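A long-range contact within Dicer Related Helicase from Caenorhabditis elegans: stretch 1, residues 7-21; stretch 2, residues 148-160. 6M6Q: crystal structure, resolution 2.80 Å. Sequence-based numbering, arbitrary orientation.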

# COMPACT_ATOMS: atom_id res chain seq x y z
N ARG B 7 24.56 -23.36 -11.47
CA ARG B 7 23.10 -23.34 -11.22
C ARG B 7 22.87 -23.03 -9.74
O ARG B 7 23.71 -23.42 -8.91
CB ARG B 7 22.48 -24.68 -11.63
CG ARG B 7 22.28 -24.83 -13.13
CD ARG B 7 22.26 -26.28 -13.61
NE ARG B 7 21.52 -27.20 -12.73
CZ ARG B 7 22.05 -28.27 -12.13
NH1 ARG B 7 23.33 -28.57 -12.28
NH2 ARG B 7 21.30 -29.04 -11.35
N LEU B 8 21.77 -22.34 -9.43
CA LEU B 8 21.39 -21.96 -8.03
C LEU B 8 21.31 -23.23 -7.17
O LEU B 8 21.95 -23.25 -6.11
CB LEU B 8 20.05 -21.22 -8.04
CG LEU B 8 19.73 -20.40 -6.79
CD1 LEU B 8 18.91 -19.18 -7.15
CD2 LEU B 8 18.99 -21.22 -5.73
N GLU B 9 20.59 -24.26 -7.64
CA GLU B 9 20.28 -25.48 -6.84
C GLU B 9 21.59 -26.19 -6.44
O GLU B 9 21.56 -26.90 -5.41
CB GLU B 9 19.32 -26.41 -7.59
CG GLU B 9 19.79 -26.79 -8.98
CD GLU B 9 18.66 -27.23 -9.90
OE1 GLU B 9 17.98 -28.23 -9.57
OE2 GLU B 9 18.45 -26.56 -10.93
N ASP B 10 22.69 -25.94 -7.17
CA ASP B 10 24.04 -26.55 -6.92
C ASP B 10 24.74 -25.82 -5.75
O ASP B 10 25.39 -26.51 -4.94
CB ASP B 10 24.93 -26.51 -8.17
CG ASP B 10 24.37 -27.27 -9.37
OD1 ASP B 10 24.76 -26.92 -10.51
OD2 ASP B 10 23.57 -28.21 -9.15
N TYR B 11 24.64 -24.49 -5.69
CA TYR B 11 25.39 -23.60 -4.74
C TYR B 11 25.13 -24.02 -3.29
O TYR B 11 24.06 -24.58 -3.02
CB TYR B 11 24.97 -22.14 -4.97
CG TYR B 11 25.90 -21.10 -4.39
CD1 TYR B 11 27.01 -20.65 -5.10
CD2 TYR B 11 25.64 -20.51 -3.16
CE1 TYR B 11 27.85 -19.67 -4.58
CE2 TYR B 11 26.47 -19.54 -2.63
CZ TYR B 11 27.57 -19.11 -3.35
OH TYR B 11 28.40 -18.15 -2.83
N ASP B 12 26.03 -23.65 -2.38
CA ASP B 12 26.10 -24.12 -0.96
C ASP B 12 24.80 -23.80 -0.20
O ASP B 12 24.12 -24.76 0.20
CB ASP B 12 27.30 -23.51 -0.24
CG ASP B 12 27.84 -24.38 0.87
OD1 ASP B 12 27.09 -25.30 1.34
OD2 ASP B 12 29.00 -24.14 1.28
N LYS B 13 24.58 -22.52 0.17
CA LYS B 13 23.38 -22.01 0.90
C LYS B 13 23.40 -22.46 2.38
O LYS B 13 22.36 -22.26 3.05
CB LYS B 13 22.07 -22.48 0.26
CG LYS B 13 21.73 -21.85 -1.09
CD LYS B 13 20.38 -22.30 -1.61
CE LYS B 13 20.43 -22.70 -3.07
NZ LYS B 13 21.23 -23.93 -3.27
N SER B 14 24.52 -22.97 2.89
CA SER B 14 24.67 -23.40 4.31
C SER B 14 25.07 -22.20 5.17
O SER B 14 24.80 -22.24 6.39
CB SER B 14 25.66 -24.52 4.44
OG SER B 14 26.93 -24.12 3.97
N LYS B 15 25.64 -21.16 4.55
CA LYS B 15 26.17 -19.96 5.24
C LYS B 15 25.06 -18.89 5.38
O LYS B 15 25.30 -17.91 6.12
CB LYS B 15 27.38 -19.42 4.47
CG LYS B 15 28.52 -20.41 4.28
CD LYS B 15 29.29 -20.69 5.54
CE LYS B 15 29.99 -22.03 5.53
NZ LYS B 15 29.04 -23.16 5.72
N LEU B 16 23.91 -19.06 4.71
CA LEU B 16 22.81 -18.04 4.70
C LEU B 16 22.01 -18.15 6.01
O LEU B 16 21.44 -19.23 6.24
CB LEU B 16 21.87 -18.25 3.50
CG LEU B 16 22.52 -18.52 2.14
CD1 LEU B 16 21.44 -18.73 1.08
CD2 LEU B 16 23.45 -17.40 1.73
N ARG B 17 21.90 -17.07 6.78
CA ARG B 17 21.06 -17.00 8.00
C ARG B 17 19.62 -16.62 7.63
O ARG B 17 18.74 -16.74 8.52
CB ARG B 17 21.66 -16.01 9.00
CG ARG B 17 22.93 -16.50 9.67
CD ARG B 17 22.64 -17.43 10.85
NE ARG B 17 23.77 -18.29 11.20
CZ ARG B 17 24.11 -19.42 10.56
NH1 ARG B 17 23.40 -19.86 9.53
NH2 ARG B 17 25.16 -20.12 10.97
N LEU B 18 19.40 -16.15 6.40
CA LEU B 18 18.06 -15.77 5.86
C LEU B 18 17.88 -16.39 4.48
O LEU B 18 17.98 -15.72 3.46
CB LEU B 18 17.95 -14.24 5.80
CG LEU B 18 16.53 -13.70 5.57
CD1 LEU B 18 15.82 -13.46 6.90
CD2 LEU B 18 16.58 -12.41 4.76
N PRO B 19 17.55 -17.69 4.41
CA PRO B 19 17.23 -18.33 3.13
C PRO B 19 15.88 -17.86 2.58
O PRO B 19 15.12 -17.20 3.31
CB PRO B 19 17.20 -19.83 3.49
CG PRO B 19 16.77 -19.86 4.96
CD PRO B 19 17.34 -18.59 5.56
N PHE B 20 15.59 -18.21 1.32
CA PHE B 20 14.34 -17.88 0.60
C PHE B 20 13.13 -18.22 1.48
O PHE B 20 12.16 -17.42 1.52
CB PHE B 20 14.28 -18.61 -0.75
CG PHE B 20 13.14 -18.18 -1.63
CD1 PHE B 20 11.86 -18.68 -1.43
CD2 PHE B 20 13.34 -17.28 -2.66
CE1 PHE B 20 10.81 -18.28 -2.24
CE2 PHE B 20 12.29 -16.88 -3.47
CZ PHE B 20 11.02 -17.38 -3.26
N GLU B 21 13.19 -19.38 2.16
CA GLU B 21 12.03 -20.01 2.86
C GLU B 21 11.78 -19.30 4.20
O GLU B 21 10.75 -19.60 4.82
CB GLU B 21 12.28 -21.50 3.06
CG GLU B 21 12.48 -22.28 1.75
CD GLU B 21 13.89 -22.27 1.19
OE1 GLU B 21 14.07 -22.72 0.04
OE2 GLU B 21 14.81 -21.81 1.89
N LEU B 148 25.97 -9.98 -3.76
CA LEU B 148 24.69 -9.28 -3.55
C LEU B 148 23.61 -10.31 -3.22
O LEU B 148 22.89 -10.09 -2.23
CB LEU B 148 24.36 -8.46 -4.81
CG LEU B 148 23.20 -7.45 -4.70
CD1 LEU B 148 23.37 -6.50 -3.52
CD2 LEU B 148 23.06 -6.67 -6.00
N TYR B 149 23.59 -11.45 -3.93
CA TYR B 149 22.72 -12.61 -3.60
C TYR B 149 22.91 -12.96 -2.14
O TYR B 149 21.93 -12.94 -1.39
CB TYR B 149 23.01 -13.81 -4.51
CG TYR B 149 22.38 -15.12 -4.07
CD1 TYR B 149 23.13 -16.08 -3.42
CD2 TYR B 149 21.05 -15.42 -4.36
CE1 TYR B 149 22.58 -17.30 -3.03
CE2 TYR B 149 20.49 -16.63 -3.98
CZ TYR B 149 21.26 -17.58 -3.33
OH TYR B 149 20.73 -18.77 -2.96
N GLY B 150 24.16 -13.16 -1.74
CA GLY B 150 24.53 -13.50 -0.35
C GLY B 150 24.03 -12.47 0.64
O GLY B 150 23.43 -12.86 1.66
N TYR B 151 24.24 -11.19 0.32
CA TYR B 151 23.93 -10.04 1.19
C TYR B 151 22.41 -9.99 1.45
O TYR B 151 21.99 -9.66 2.60
CB TYR B 151 24.47 -8.75 0.56
CG TYR B 151 24.48 -7.56 1.47
CD1 TYR B 151 25.54 -7.30 2.33
CD2 TYR B 151 23.41 -6.68 1.50
CE1 TYR B 151 25.53 -6.22 3.19
CE2 TYR B 151 23.39 -5.58 2.35
CZ TYR B 151 24.46 -5.35 3.19
OH TYR B 151 24.43 -4.28 4.05
N SER B 152 21.62 -10.37 0.43
CA SER B 152 20.13 -10.39 0.47
C SER B 152 19.63 -11.56 1.33
O SER B 152 18.44 -11.54 1.73
CB SER B 152 19.55 -10.43 -0.93
OG SER B 152 19.54 -11.75 -1.45
N HIS B 153 20.53 -12.52 1.63
CA HIS B 153 20.23 -13.78 2.38
C HIS B 153 20.99 -13.83 3.72
O HIS B 153 20.87 -14.86 4.41
CB HIS B 153 20.59 -14.97 1.50
CG HIS B 153 19.60 -15.28 0.44
ND1 HIS B 153 18.36 -15.80 0.71
CD2 HIS B 153 19.69 -15.22 -0.91
CE1 HIS B 153 17.72 -16.01 -0.42
NE2 HIS B 153 18.51 -15.67 -1.42
N TRP B 154 21.76 -12.79 4.08
CA TRP B 154 22.58 -12.72 5.33
C TRP B 154 23.65 -13.85 5.34
O TRP B 154 23.78 -14.56 6.37
CB TRP B 154 21.69 -12.83 6.60
CG TRP B 154 20.61 -11.81 6.75
CD1 TRP B 154 20.40 -10.67 6.01
CD2 TRP B 154 19.60 -11.79 7.79
NE1 TRP B 154 19.33 -9.98 6.50
CE2 TRP B 154 18.82 -10.64 7.59
CE3 TRP B 154 19.27 -12.65 8.84
CZ2 TRP B 154 17.73 -10.32 8.41
CZ3 TRP B 154 18.20 -12.34 9.65
CH2 TRP B 154 17.45 -11.18 9.44
N GLU B 155 24.42 -13.98 4.26
CA GLU B 155 25.54 -14.94 4.13
C GLU B 155 26.64 -14.59 5.15
O GLU B 155 27.00 -13.40 5.25
CB GLU B 155 26.08 -14.92 2.71
CG GLU B 155 26.99 -16.07 2.37
CD GLU B 155 27.43 -16.07 0.93
OE1 GLU B 155 27.94 -15.03 0.47
OE2 GLU B 155 27.24 -17.10 0.25
N ASP B 156 27.16 -15.61 5.84
CA ASP B 156 28.32 -15.56 6.78
C ASP B 156 27.97 -14.65 7.98
O ASP B 156 28.91 -14.18 8.64
CB ASP B 156 29.62 -15.10 6.09
CG ASP B 156 30.05 -15.96 4.91
OD1 ASP B 156 29.69 -17.16 4.88
OD2 ASP B 156 30.74 -15.41 4.02
N LEU B 157 26.69 -14.49 8.30
CA LEU B 157 26.23 -13.70 9.47
C LEU B 157 26.35 -14.58 10.72
O LEU B 157 26.00 -15.76 10.68
CB LEU B 157 24.79 -13.21 9.24
CG LEU B 157 24.20 -12.30 10.32
CD1 LEU B 157 24.56 -10.84 10.08
CD2 LEU B 157 22.70 -12.47 10.42
N PRO B 158 26.88 -14.05 11.85
CA PRO B 158 26.97 -14.84 13.08
C PRO B 158 25.61 -15.35 13.56
O PRO B 158 24.60 -14.76 13.23
CB PRO B 158 27.61 -13.86 14.09
CG PRO B 158 28.36 -12.88 13.21
CD PRO B 158 27.45 -12.70 12.01
N ASP B 159 25.63 -16.40 14.38
CA ASP B 159 24.46 -17.21 14.80
C ASP B 159 23.59 -16.41 15.78
O ASP B 159 22.35 -16.50 15.70
CB ASP B 159 24.91 -18.53 15.44
CG ASP B 159 25.95 -19.28 14.61
OD1 ASP B 159 27.16 -19.10 14.87
OD2 ASP B 159 25.54 -20.00 13.70
N GLY B 160 24.22 -15.67 16.70
CA GLY B 160 23.53 -15.02 17.82
C GLY B 160 23.41 -13.53 17.62
O GLY B 160 23.39 -12.81 18.64

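Residues 15–18 run alongside the segment that follows the helix, and the two backbones are joined by a single beta bridge between Leu 16 and Glu 155, whose CA atoms lie 4.2 Å apart. The register is antiparallel, Lys 15 facing Asp 156 and Leu 18 facing His 153. Three backbone hydrogen bonds hold it: Asp 156 N donates to Lys 15 O (3.0 Å), Arg 17 N to Trp 154 O (3.2 Å, nearly linear at 166°), and Leu 18 N to His 153 O (2.8 Å).

Trp 154 takes a positive phi in a Schellman motif: Glu 155 N donates to Gly 150 O at 3.0 Å, and Trp 154 N makes a weak bond to Tyr 151 O at 3.5 Å. His 153 N is a further donor to Gly 150 O, at 2.9 Å. The carbonyls of His 153 and Trp 154 accept from Leu 18 N and Arg 17 N. A type II turn from Trp 154 to Leu 157 follows, closed by a weak bond from Leu 157 N to Trp 154 O (3.5 Å), so that this oxygen serves two donors.

His 153 is the central polar side chain. Its ND1 donates to Leu 18 O at 2.8 Å, while NE2 is satisfied elsewhere in the structure. Leu 18 therefore has both its backbone N and O bonded to the same residue, and His 153 CA adds a CA-H...O contact to Leu 18 O (3.2 Å). Leu 16 CD1 covers one face of the imidazole.

Leu 18 also packs on Trp 154: its CD1 lies 3.8 Å from the centroid of the six-membered ring, only 10° off the normal, a CH-pi contact, and its CB is 3.6 Å from Trp 154 CD2. Nearby, Arg 17 lays its aliphatic portion against Leu 157 (CG to CB, 3.8 Å) and reaches Asp 159, where NH2 and OD2 form a charged hydrogen bond of 2.8 Å. Arg 17 NE, although 3.4 Å from Leu 157 O, is too poorly angled to bond to it.

At the other end, Tyr 149 points from the helix into an apolar pocket lined by Leu 8, Tyr 11 and Leu 16; Tyr 11 CD2 approaches Tyr 149 CE1 to 4.4 Å. The methylenes of Lys 13 pass close by, CG lying 3.7 Å from Tyr 149 OH, but its ammonium turns back into its own stretch: NZ donates to Leu 8 O (3.0 Å) and Tyr 11 O (2.9 Å). Altogether the contact buries 848 Å².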